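Side-chain contacts in 3-HSA hydroxylase, oxygenase (Rhodococcus sp., PDB 2RFQ), which hydroxylates the phenolic steroid-degradation product 3-HSA to the catechol 3,4-DHSA, using reduced FMN and oxygen, during cholesterol breakdown: residues I236-I241 with R324-A329; S287-A292 with I334-K339. All coordinates share one frame; numbering follows the deposited sequence.

In the fold
Helix 316-344 takes part in both contacts: in contact 1 it meets helix 233-266, and in contact 2, further along, it runs against helix 277-309. These are helices of the C-terminal helical domain of the acyl-CoA dehydrogenase fold, and the two contact centres are about 15 Å apart. Both contacts are buried, but contact 1 lies about 9 Å from the centre of the chain and contact 2 about 19 Å. The deeper one is a carboxamide packed on a proline, close to residues that probably bind FMN. The outer one is joined by a water among an aspartate, a serine and a lysine. Both also touch the second subunit.

Contact 1: I236-I241 with R324-A329; sequences IHPTTI and RDQVRA
The flat carboxamide of Gln326 has the ring carbon CB of Pro238 over one face. Pro238 CB is 3.2 Å from Gln326 OE1 and farther from its CD and NE2, so the methylene stands over the C=O end of the group, nearly above OE1. The carbonyl oxygen of Pro238 lies above the same face. Although Pro238 O is 3.5 Å from Gln326 NE2, the angle is too poor for a hydrogen bond. The amide's polar partners lie outside the two segments: OE1 accepts from Arg323 NH1, while NE2 bonds to Ser242 OG and Ala370 O. The side chain of Pro238 is about 7 Å from that of His368, probably an FMN-binding residue.

Within helix 316-344 itself, not across the contact, two other flat groups meet: Arg324 grips Asp325 side-on, its NE 2.8 Å from Asp325 OD1 and its NH2 3.1 Å from Asp325 OD2. Asp325 CG thus sits at the edge of the guanidinium and in its plane, but the NE bond reaches OD1 49° out of the carboxylate plane. Asp325 OD1 also bonds to Ser288 OG of the second subunit.

In Gln326, CG is anti to the backbone N (chi1 166°), which sends the chain toward helix 233-266; the bend at chi2 (-96°) then turns the amide's face to Pro238. Gln326 CG also passes 4.1 Å from Thr239 N, and Thr239 OG1 bonds back to Thr235 O. A leucine in place of Gln326 would probably leave Ser242 OG, Ala370 O and Arg323 NH1 without their amide partner.

Between the segments, then, there is packing without a hydrogen bond. The bonds made outside hold the carboxamide by both ends and fix its rotation, so a buried polar group is satisfied while it turns one face to Pro238 CB.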
loop_
_atom_site.group_PDB
_atom_site.type_symbol
_atom_site.label_atom_id
_atom_site.label_comp_id
_atom_site.label_asym_id
_atom_site.label_seq_id
_atom_site.Cartn_x
_atom_site.Cartn_y
_atom_site.Cartn_z
ATOM N N ILE A 236 -13.846 -0.937 -25.478
ATOM C CA ILE A 236 -14.242 0.425 -25.867
ATOM C C ILE A 236 -14.977 1.186 -24.770
ATOM O O ILE A 236 -14.655 2.366 -24.488
ATOM C CB ILE A 236 -15.125 0.340 -27.143
ATOM C CG1 ILE A 236 -14.242 -0.109 -28.331
ATOM C CG2 ILE A 236 -15.877 1.668 -27.407
ATOM C CD1 ILE A 236 -13.300 1.017 -28.899
ATOM N N HIS A 237 -15.985 0.547 -24.176
ATOM C CA HIS A 237 -16.814 1.296 -23.204
ATOM C C HIS A 237 -16.054 1.485 -21.888
ATOM O O HIS A 237 -15.908 2.624 -21.422
ATOM C CB HIS A 237 -18.185 0.654 -23.050
ATOM C CG HIS A 237 -19.028 1.269 -21.977
ATOM N ND1 HIS A 237 -19.307 2.619 -21.929
ATOM C CD2 HIS A 237 -19.637 0.715 -20.902
ATOM C CE1 HIS A 237 -20.061 2.870 -20.871
ATOM N NE2 HIS A 237 -20.270 1.733 -20.230
ATOM N N PRO A 238 -15.521 0.395 -21.304
ATOM C CA PRO A 238 -14.753 0.657 -20.073
ATOM C C PRO A 238 -13.559 1.627 -20.243
ATOM O O PRO A 238 -13.270 2.419 -19.337
ATOM C CB PRO A 238 -14.295 -0.742 -19.635
ATOM C CG PRO A 238 -15.398 -1.643 -20.165
ATOM C CD PRO A 238 -15.644 -1.053 -21.559
ATOM N N THR A 239 -12.880 1.589 -21.385
ATOM C CA THR A 239 -11.777 2.552 -21.610
ATOM C C THR A 239 -12.332 3.998 -21.674
ATOM O O THR A 239 -11.684 4.942 -21.200
ATOM C CB THR A 239 -10.972 2.189 -22.870
ATOM O OG1 THR A 239 -10.403 0.884 -22.683
ATOM C CG2 THR A 239 -9.818 3.206 -23.127
ATOM N N THR A 240 -13.548 4.150 -22.213
ATOM C CA THR A 240 -14.220 5.478 -22.213
ATOM C C THR A 240 -14.495 6.017 -20.796
ATOM O O THR A 240 -14.571 7.225 -20.579
ATOM C CB THR A 240 -15.449 5.522 -23.144
ATOM O OG1 THR A 240 -15.199 6.491 -24.191
ATOM C CG2 THR A 240 -16.699 5.961 -22.415
ATOM N N ILE A 241 -14.588 5.101 -19.832
ATOM C CA ILE A 241 -14.771 5.419 -18.434
ATOM C C ILE A 241 -13.438 5.676 -17.722
ATOM O O ILE A 241 -13.354 6.557 -16.856
ATOM C CB ILE A 241 -15.579 4.255 -17.747
ATOM C CG1 ILE A 241 -16.954 4.120 -18.403
ATOM C CG2 ILE A 241 -15.567 4.371 -16.201
ATOM C CD1 ILE A 241 -17.768 5.451 -18.469
ATOM N N ARG A 324 -8.144 -5.998 -17.324
ATOM C CA ARG A 324 -7.221 -5.992 -16.174
ATOM C C ARG A 324 -6.555 -4.629 -16.000
ATOM O O ARG A 324 -6.587 -4.046 -14.931
ATOM C CB ARG A 324 -6.163 -7.083 -16.362
ATOM C CG ARG A 324 -5.056 -7.060 -15.294
ATOM C CD ARG A 324 -3.822 -7.887 -15.726
ATOM N NE ARG A 324 -3.096 -7.184 -16.771
ATOM C CZ ARG A 324 -2.149 -7.721 -17.542
ATOM N NH1 ARG A 324 -1.781 -9.015 -17.409
ATOM N NH2 ARG A 324 -1.540 -6.953 -18.442
ATOM N N ASP A 325 -5.948 -4.124 -17.072
ATOM C CA ASP A 325 -5.176 -2.891 -16.999
ATOM C C ASP A 325 -6.053 -1.658 -16.950
ATOM O O ASP A 325 -5.626 -0.610 -16.461
ATOM C CB ASP A 325 -4.227 -2.822 -18.201
ATOM C CG ASP A 325 -3.126 -3.901 -18.153
ATOM O OD1 ASP A 325 -2.832 -4.442 -17.055
ATOM O OD2 ASP A 325 -2.568 -4.188 -19.229
ATOM N N GLN A 326 -7.260 -1.767 -17.498
ATOM C CA GLN A 326 -8.188 -0.645 -17.565
ATOM C C GLN A 326 -8.748 -0.296 -16.179
ATOM O O GLN A 326 -8.680 0.863 -15.730
ATOM C CB GLN A 326 -9.301 -0.903 -18.592
ATOM C CG GLN A 326 -10.472 0.075 -18.456
ATOM C CD GLN A 326 -11.582 -0.520 -17.635
ATOM O OE1 GLN A 326 -11.885 -1.710 -17.771
ATOM N NE2 GLN A 326 -12.212 0.302 -16.775
ATOM N N VAL A 327 -9.267 -1.294 -15.465
ATOM C CA VAL A 327 -9.668 -1.010 -14.082
ATOM C C VAL A 327 -8.452 -0.537 -13.262
ATOM O O VAL A 327 -8.554 0.380 -12.431
ATOM C CB VAL A 327 -10.397 -2.194 -13.394
ATOM C CG1 VAL A 327 -11.647 -2.606 -14.207
ATOM C CG2 VAL A 327 -9.462 -3.383 -13.175
ATOM N N ARG A 328 -7.294 -1.131 -13.529
ATOM C CA ARG A 328 -6.104 -0.728 -12.767
ATOM C C ARG A 328 -5.678 0.706 -13.078
ATOM O O ARG A 328 -5.199 1.399 -12.185
ATOM C CB ARG A 328 -4.942 -1.692 -12.988
ATOM C CG ARG A 328 -3.942 -1.656 -11.796
ATOM C CD ARG A 328 -3.190 -3.015 -11.687
ATOM N NE ARG A 328 -2.257 -3.131 -10.555
ATOM C CZ ARG A 328 -2.634 -3.336 -9.293
ATOM N NH1 ARG A 328 -3.934 -3.432 -8.969
ATOM N NH2 ARG A 328 -1.720 -3.451 -8.330
ATOM N N ALA A 329 -5.848 1.142 -14.329
ATOM C CA ALA A 329 -5.486 2.501 -14.733
ATOM C C ALA A 329 -6.319 3.509 -13.933
ATOM O O ALA A 329 -5.790 4.513 -13.430
ATOM C CB ALA A 329 -5.730 2.684 -16.206
#

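Contact 2: S287-A292 with I334-K339; sequences SSDIDA and ISSIDK
A single water is gripped by three side chains. It donates to Asp289 OD2 at 2.6 Å. A second donation goes to Ser336 OG at 2.8 Å, and the water accepts from Lys339 NZ, also at 2.8 Å. It joins two charges that do not meet directly, since Asp289 OD2 and Lys339 NZ are 4.4 Å apart, too far for a salt bridge.

Ser336 OG is placed anti to its own carbonyl carbon (chi1 -62°), where it can also bond to Arg332 O one turn back while receiving the water. It approaches the aliphatic part of Asp289, with Ser336 OG 3.4 Å from Asp289 CB. Ser336 CB instead packs on Ile290, 3.6 Å from its CG1. Ser336 thus touches carbon atoms of two successive residues of helix 277-309, and is linked to the Asp289 carboxylate through the water.

The axes of the two segments come within 8.9 Å at 160°, a nearly antiparallel pair of the C-terminal helical bundle. Helix 233-266 closes the apolar flank, where Ala249 and Tyr250 touch Ile290. On the polar flank, Asp289 OD1 forms salt bridges with Arg328 and Arg332 of the second subunit, which ties this helix pair to that neighbour in the tetramer.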
loop_
_atom_site.group_PDB
_atom_site.type_symbol
_atom_site.label_atom_id
_atom_site.label_comp_id
_atom_site.label_asym_id
_atom_site.label_seq_id
_atom_site.Cartn_x
_atom_site.Cartn_y
_atom_site.Cartn_z
ATOM N N SER A 287 3.460 10.951 -10.875
ATOM C CA SER A 287 3.708 11.095 -12.318
ATOM C C SER A 287 3.983 9.720 -12.943
ATOM O O SER A 287 3.509 9.406 -14.052
ATOM C CB SER A 287 4.848 12.084 -12.600
ATOM O OG SER A 287 6.040 11.664 -11.976
ATOM N N SER A 288 4.751 8.882 -12.238
ATOM C CA SER A 288 5.095 7.588 -12.842
ATOM C C SER A 288 3.873 6.706 -12.973
ATOM O O SER A 288 3.682 6.033 -13.983
ATOM C CB SER A 288 6.178 6.883 -12.029
ATOM O OG SER A 288 6.485 5.613 -12.605
ATOM N N ASP A 289 3.044 6.708 -11.946
ATOM C CA ASP A 289 1.858 5.822 -11.943
ATOM C C ASP A 289 0.784 6.286 -12.923
ATOM O O ASP A 289 0.108 5.455 -13.549
ATOM C CB ASP A 289 1.311 5.669 -10.534
ATOM C CG ASP A 289 2.278 4.931 -9.618
ATOM O OD1 ASP A 289 3.225 4.277 -10.141
ATOM O OD2 ASP A 289 2.075 4.983 -8.384
ATOM N N ILE A 290 0.656 7.599 -13.079
ATOM C CA ILE A 290 -0.252 8.159 -14.090
ATOM C C ILE A 290 0.243 7.738 -15.463
ATOM O O ILE A 290 -0.541 7.255 -16.286
ATOM C CB ILE A 290 -0.357 9.701 -13.973
ATOM C CG1 ILE A 290 -1.065 10.057 -12.654
ATOM C CG2 ILE A 290 -1.101 10.253 -15.189
ATOM C CD1 ILE A 290 -0.824 11.524 -12.240
ATOM N N ASP A 291 1.551 7.873 -15.703
ATOM C CA ASP A 291 2.091 7.492 -16.999
ATOM C C ASP A 291 1.875 5.981 -17.259
ATOM O O ASP A 291 1.525 5.560 -18.375
ATOM C CB ASP A 291 3.582 7.806 -17.033
ATOM C CG ASP A 291 4.221 7.363 -18.330
ATOM O OD1 ASP A 291 4.035 8.066 -19.356
ATOM O OD2 ASP A 291 4.880 6.300 -18.344
ATOM N N ALA A 292 2.081 5.158 -16.230
ATOM C CA ALA A 292 1.879 3.711 -16.402
ATOM C C ALA A 292 0.423 3.413 -16.789
ATOM O O ALA A 292 0.150 2.594 -17.682
ATOM C CB ALA A 292 2.253 2.965 -15.132
ATOM N N ILE A 334 -6.453 7.445 -9.506
ATOM C CA ILE A 334 -7.021 7.913 -8.226
ATOM C C ILE A 334 -5.959 7.896 -7.120
ATOM O O ILE A 334 -5.854 8.852 -6.348
ATOM C CB ILE A 334 -8.253 7.093 -7.851
ATOM C CG1 ILE A 334 -9.343 7.350 -8.902
ATOM C CG2 ILE A 334 -8.759 7.497 -6.477
ATOM C CD1 ILE A 334 -10.489 6.360 -8.880
ATOM N N SER A 335 -5.183 6.815 -7.026
ATOM C CA SER A 335 -4.101 6.764 -6.026
ATOM C C SER A 335 -3.140 7.941 -6.173
ATOM O O SER A 335 -2.699 8.534 -5.182
ATOM C CB SER A 335 -3.367 5.439 -6.149
ATOM O OG SER A 335 -2.278 5.342 -5.241
ATOM N N SER A 336 -2.833 8.290 -7.423
ATOM C CA SER A 336 -1.920 9.391 -7.712
ATOM C C SER A 336 -2.522 10.736 -7.325
ATOM O O SER A 336 -1.840 11.570 -6.707
ATOM C CB SER A 336 -1.554 9.340 -9.183
ATOM O OG SER A 336 -0.879 8.092 -9.429
ATOM N N ILE A 337 -3.797 10.947 -7.654
ATOM C CA ILE A 337 -4.466 12.208 -7.260
ATOM C C ILE A 337 -4.483 12.286 -5.724
ATOM O O ILE A 337 -4.213 13.350 -5.122
ATOM C CB ILE A 337 -5.907 12.293 -7.814
ATOM C CG1 ILE A 337 -5.840 12.409 -9.339
ATOM C CG2 ILE A 337 -6.633 13.526 -7.223
ATOM C CD1 ILE A 337 -7.144 12.119 -10.004
ATOM N N ASP A 338 -4.791 11.158 -5.084
ATOM C CA ASP A 338 -4.814 11.115 -3.620
ATOM C C ASP A 338 -3.468 11.551 -3.029
ATOM O O ASP A 338 -3.438 12.364 -2.070
ATOM C CB ASP A 338 -5.189 9.717 -3.122
ATOM C CG ASP A 338 -6.674 9.423 -3.289
ATOM O OD1 ASP A 338 -7.414 10.317 -3.745
ATOM O OD2 ASP A 338 -7.109 8.300 -2.969
ATOM N N LYS A 339 -2.368 11.037 -3.599
ATOM C CA LYS A 339 -1.034 11.380 -3.129
ATOM C C LYS A 339 -0.822 12.883 -3.244
ATOM O O LYS A 339 -0.291 13.508 -2.318
ATOM C CB LYS A 339 0.063 10.656 -3.933
ATOM C CG LYS A 339 0.165 9.171 -3.710
ATOM C CD LYS A 339 1.323 8.601 -4.567
ATOM C CE LYS A 339 1.513 7.098 -4.357
ATOM N NZ LYS A 339 0.255 6.284 -4.614
HETATM O O HOH W 1 0.374 6.691 -7.368
#